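Long-range contact in ribonucleoside-diphosphate reductase, alpha chain (Actinobacillus ureae ATCC 25976, PDB 6DQX), which probably reduces ribonucleoside diphosphates to deoxyribonucleotides as the catalytic alpha subunit of a class Id ribonucleotide reductase: residues 408-413 with 515-520. Numbering follows the deposited sequence.
Sequences NTTLMS and YIDQGQ
The CA atoms of Met412 and Ile516 lie 5.5 Å apart and those of Ser413 and Gln518 5.0 Å apart, and the one backbone-to-backbone hydrogen bond between the two segments runs from Gln518 N to Met412 O at 3.1 Å. The remaining hydrogen bonds between the segments all end on one carboxylate, a worked example of an acidic side chain reading consecutive backbone N-H groups. In Asp517, OD1 takes Met412 N at 2.9 Å through its syn lone pair in a fairly straight bond (164°), while OD2 receives Leu411 N, also at 2.9 Å, on its syn side but 17° out of the carboxylate plane; Leu411 N reaches OD1 as well, in a weak bond. With chi1 at 54°, CG of Asp517 sits between its own backbone N and carbonyl carbon, which brings the carboxylate up to the opposing backbone. A water donates to OD2 and to Thr409 O, so the carboxylate is gripped from two loop amides and a bridging water; this set of donors would be expected to favour its charged form. Beside it, the side chain of Gln518 crosses that of Thr410 at about a right angle, Gln518 CG lying 3.7 Å from Thr410 CB. The amide end is committed elsewhere, OE1 accepting from Met279 N. Gln518 CB also lies 3.8 Å from Ser413 CB, while Ile516 places CG2 against the Met412 carbonyl oxygen. The Met412 side chain, bent at its end, packs on Leu380 and Thr384 of helix 367-395, and backbone bonds from Leu411 and Ser413 to Leu348 tie 408-413 to strand 347-351. The arrangement is thus a buried meeting of two irregular loops, in which one aspartate accepts from two successive amides and joins the segment alongside strand 347-351 to the loop between helix 502-513 and strand 524-525, within the ribonucleotide reductase barrel domain.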
ATOM      1  N   ASN A 408     -20.719 -27.727   0.205  1.00 12.02           N
ATOM      2  CA  ASN A 408     -20.154 -26.610  -0.569  1.00 11.84           C
ATOM      3  C   ASN A 408     -21.242 -25.686  -1.065  1.00 11.85           C
ATOM      4  O   ASN A 408     -22.228 -26.138  -1.634  1.00 12.11           O
ATOM      5  CB  ASN A 408     -19.432 -27.181  -1.761  1.00 11.70           C
ATOM      6  CG  ASN A 408     -18.497 -28.297  -1.366  1.00 11.62           C
ATOM      7  OD1 ASN A 408     -18.815 -29.484  -1.551  1.00 11.76           O
ATOM      8  ND2 ASN A 408     -17.368 -27.938  -0.744  1.00 10.63           N
ATOM      9  N   THR A 409     -21.079 -24.376  -0.853  1.00 12.07           N
ATOM     10  CA  THR A 409     -22.148 -23.437  -1.196  1.00 11.82           C
ATOM     11  C   THR A 409     -22.371 -23.381  -2.698  1.00 11.92           C
ATOM     12  O   THR A 409     -23.527 -23.298  -3.169  1.00 11.67           O
ATOM     13  CB  THR A 409     -21.896 -22.011  -0.669  1.00 12.00           C
ATOM     14  OG1 THR A 409     -20.619 -21.562  -1.119  1.00 11.72           O
ATOM     15  CG2 THR A 409     -21.989 -21.969   0.840  1.00 12.27           C
ATOM     16  N   THR A 410     -21.257 -23.460  -3.432  1.00 11.61           N
ATOM     17  CA  THR A 410     -21.239 -23.531  -4.874  1.00 11.98           C
ATOM     18  C   THR A 410     -20.320 -24.667  -5.310  1.00 11.77           C
ATOM     19  O   THR A 410     -19.372 -25.019  -4.607  1.00 11.83           O
ATOM     20  CB  THR A 410     -20.720 -22.204  -5.507  1.00 12.55           C
ATOM     21  OG1 THR A 410     -19.341 -22.004  -5.146  1.00 13.57           O
ATOM     22  CG2 THR A 410     -21.600 -21.044  -5.042  1.00 12.94           C
ATOM     23  N   LEU A 411     -20.607 -25.222  -6.479  1.00 11.95           N
ATOM     24  CA  LEU A 411     -19.876 -26.323  -7.067  1.00 12.77           C
ATOM     25  C   LEU A 411     -19.200 -26.016  -8.412  1.00 11.91           C
ATOM     26  O   LEU A 411     -18.138 -26.598  -8.681  1.00 11.74           O
ATOM     27  CB  LEU A 411     -20.810 -27.523  -7.267  1.00 13.80           C
ATOM     28  CG  LEU A 411     -21.100 -28.401  -6.035  1.00 16.55           C
ATOM     29  CD1 LEU A 411     -19.790 -28.910  -5.416  1.00 17.04           C
ATOM     30  CD2 LEU A 411     -21.941 -27.686  -5.010  1.00 18.25           C
ATOM     31  N   MET A 412     -19.776 -25.146  -9.234  1.00 11.89           N
ATOM     32  CA  MET A 412     -19.314 -24.988 -10.628  1.00 11.98           C
ATOM     33  C   MET A 412     -19.068 -23.576 -11.094  1.00 12.20           C
ATOM     34  O   MET A 412     -19.835 -22.675 -10.794  1.00 11.99           O
ATOM     35  CB  MET A 412     -20.307 -25.662 -11.608  1.00 13.35           C
ATOM     36  CG  MET A 412     -20.296 -27.178 -11.513  1.00 14.34           C
ATOM     37  SD  MET A 412     -21.518 -27.953 -12.591  1.00 17.21           S
ATOM     38  CE  MET A 412     -20.695 -27.542 -14.131  1.00 18.17           C
ATOM     39  N   SER A 413     -18.012 -23.416 -11.882  1.00 12.38           N
ATOM     40  CA  SER A 413     -17.679 -22.133 -12.477  1.00 12.86           C
ATOM     41  C   SER A 413     -16.835 -22.406 -13.693  1.00 12.51           C
ATOM     42  O   SER A 413     -15.985 -23.313 -13.670  1.00 13.03           O
ATOM     43  CB  SER A 413     -16.887 -21.262 -11.473  1.00 14.14           C
ATOM     44  OG  SER A 413     -15.640 -21.838 -11.170  1.00 17.47           O
ATOM     45  N   TYR A 515     -27.478 -24.333 -15.317  1.00 12.95           N
ATOM     46  CA  TYR A 515     -26.834 -25.460 -14.664  1.00 12.67           C
ATOM     47  C   TYR A 515     -25.560 -25.125 -13.884  1.00 12.40           C
ATOM     48  O   TYR A 515     -24.907 -26.034 -13.380  1.00 12.24           O
ATOM     49  CB  TYR A 515     -26.451 -26.480 -15.723  1.00 12.61           C
ATOM     50  CG  TYR A 515     -27.630 -26.951 -16.513  1.00 13.16           C
ATOM     51  CD1 TYR A 515     -28.657 -27.618 -15.881  1.00 14.24           C
ATOM     52  CD2 TYR A 515     -27.726 -26.721 -17.880  1.00 14.09           C
ATOM     53  CE1 TYR A 515     -29.777 -28.063 -16.599  1.00 14.80           C
ATOM     54  CE2 TYR A 515     -28.851 -27.146 -18.602  1.00 15.10           C
ATOM     55  CZ  TYR A 515     -29.840 -27.839 -17.954  1.00 15.75           C
ATOM     56  OH  TYR A 515     -30.958 -28.276 -18.651  1.00 18.82           O
ATOM     57  N   ILE A 516     -25.217 -23.840 -13.795  1.00 11.78           N
ATOM     58  CA  ILE A 516     -23.921 -23.398 -13.223  1.00 11.84           C
ATOM     59  C   ILE A 516     -24.242 -22.417 -12.110  1.00 12.07           C
ATOM     60  O   ILE A 516     -24.835 -21.350 -12.338  1.00 12.51           O
ATOM     61  CB  ILE A 516     -23.042 -22.723 -14.307  1.00 11.53           C
ATOM     62  CG1 ILE A 516     -22.632 -23.733 -15.387  1.00 11.41           C
ATOM     63  CG2 ILE A 516     -21.782 -22.097 -13.677  1.00 11.48           C
ATOM     64  CD1 ILE A 516     -22.109 -23.088 -16.660  1.00 11.28           C
ATOM     65  N   ASP A 517     -23.886 -22.790 -10.887  1.00 12.47           N
ATOM     66  CA  ASP A 517     -24.213 -21.947  -9.744  1.00 12.70           C
ATOM     67  C   ASP A 517     -23.321 -20.689  -9.577  1.00 12.45           C
ATOM     68  O   ASP A 517     -23.757 -19.729  -8.943  1.00 12.85           O
ATOM     69  CB  ASP A 517     -24.391 -22.776  -8.439  1.00 13.21           C
ATOM     70  CG  ASP A 517     -23.205 -23.677  -8.121  1.00 13.60           C
ATOM     71  OD1 ASP A 517     -22.143 -23.545  -8.768  1.00 14.50           O
ATOM     72  OD2 ASP A 517     -23.329 -24.525  -7.187  1.00 12.62           O
ATOM     73  N   GLN A 518     -22.117 -20.691 -10.132  1.00 11.18           N
ATOM     74  CA  GLN A 518     -21.326 -19.470 -10.255  1.00 11.09           C
ATOM     75  C   GLN A 518     -21.484 -18.930 -11.680  1.00 10.73           C
ATOM     76  O   GLN A 518     -22.622 -18.827 -12.197  1.00 11.07           O
ATOM     77  CB  GLN A 518     -19.879 -19.695  -9.824  1.00 10.50           C
ATOM     78  CG  GLN A 518     -19.690 -20.227  -8.399  1.00 10.94           C
ATOM     79  CD  GLN A 518     -18.312 -19.876  -7.851  1.00 11.45           C
ATOM     80  OE1 GLN A 518     -17.963 -18.696  -7.740  1.00 11.98           O
ATOM     81  NE2 GLN A 518     -17.506 -20.883  -7.570  1.00 11.10           N
ATOM     82  N   GLY A 519     -20.383 -18.560 -12.314  1.00 10.20           N
ATOM     83  CA  GLY A 519     -20.446 -17.898 -13.616  1.00 10.17           C
ATOM     84  C   GLY A 519     -19.545 -18.494 -14.644  1.00  9.79           C
ATOM     85  O   GLY A 519     -19.051 -19.646 -14.516  1.00  9.13           O
ATOM     86  N   GLN A 520     -19.324 -17.714 -15.704  1.00 10.37           N
ATOM     87  CA  GLN A 520     -18.579 -18.175 -16.829  1.00 11.02           C
ATOM     88  C   GLN A 520     -17.734 -17.045 -17.428  1.00 11.57           C
ATOM     89  O   GLN A 520     -18.257 -15.969 -17.658  1.00 11.63           O
ATOM     90  CB  GLN A 520     -19.533 -18.673 -17.956  1.00 10.94           C
ATOM     91  CG  GLN A 520     -20.540 -19.718 -17.555  1.00 10.71           C
ATOM     92  CD  GLN A 520     -21.477 -19.994 -18.720  1.00 10.57           C
ATOM     93  OE1 GLN A 520     -21.018 -20.431 -19.792  1.00 10.81           O
ATOM     94  NE2 GLN A 520     -22.754 -19.669 -18.562  1.00  9.54           N
TER
HETATM   95  O   HOH W   1     -25.100 -23.966  -5.380  1.00 20.91           O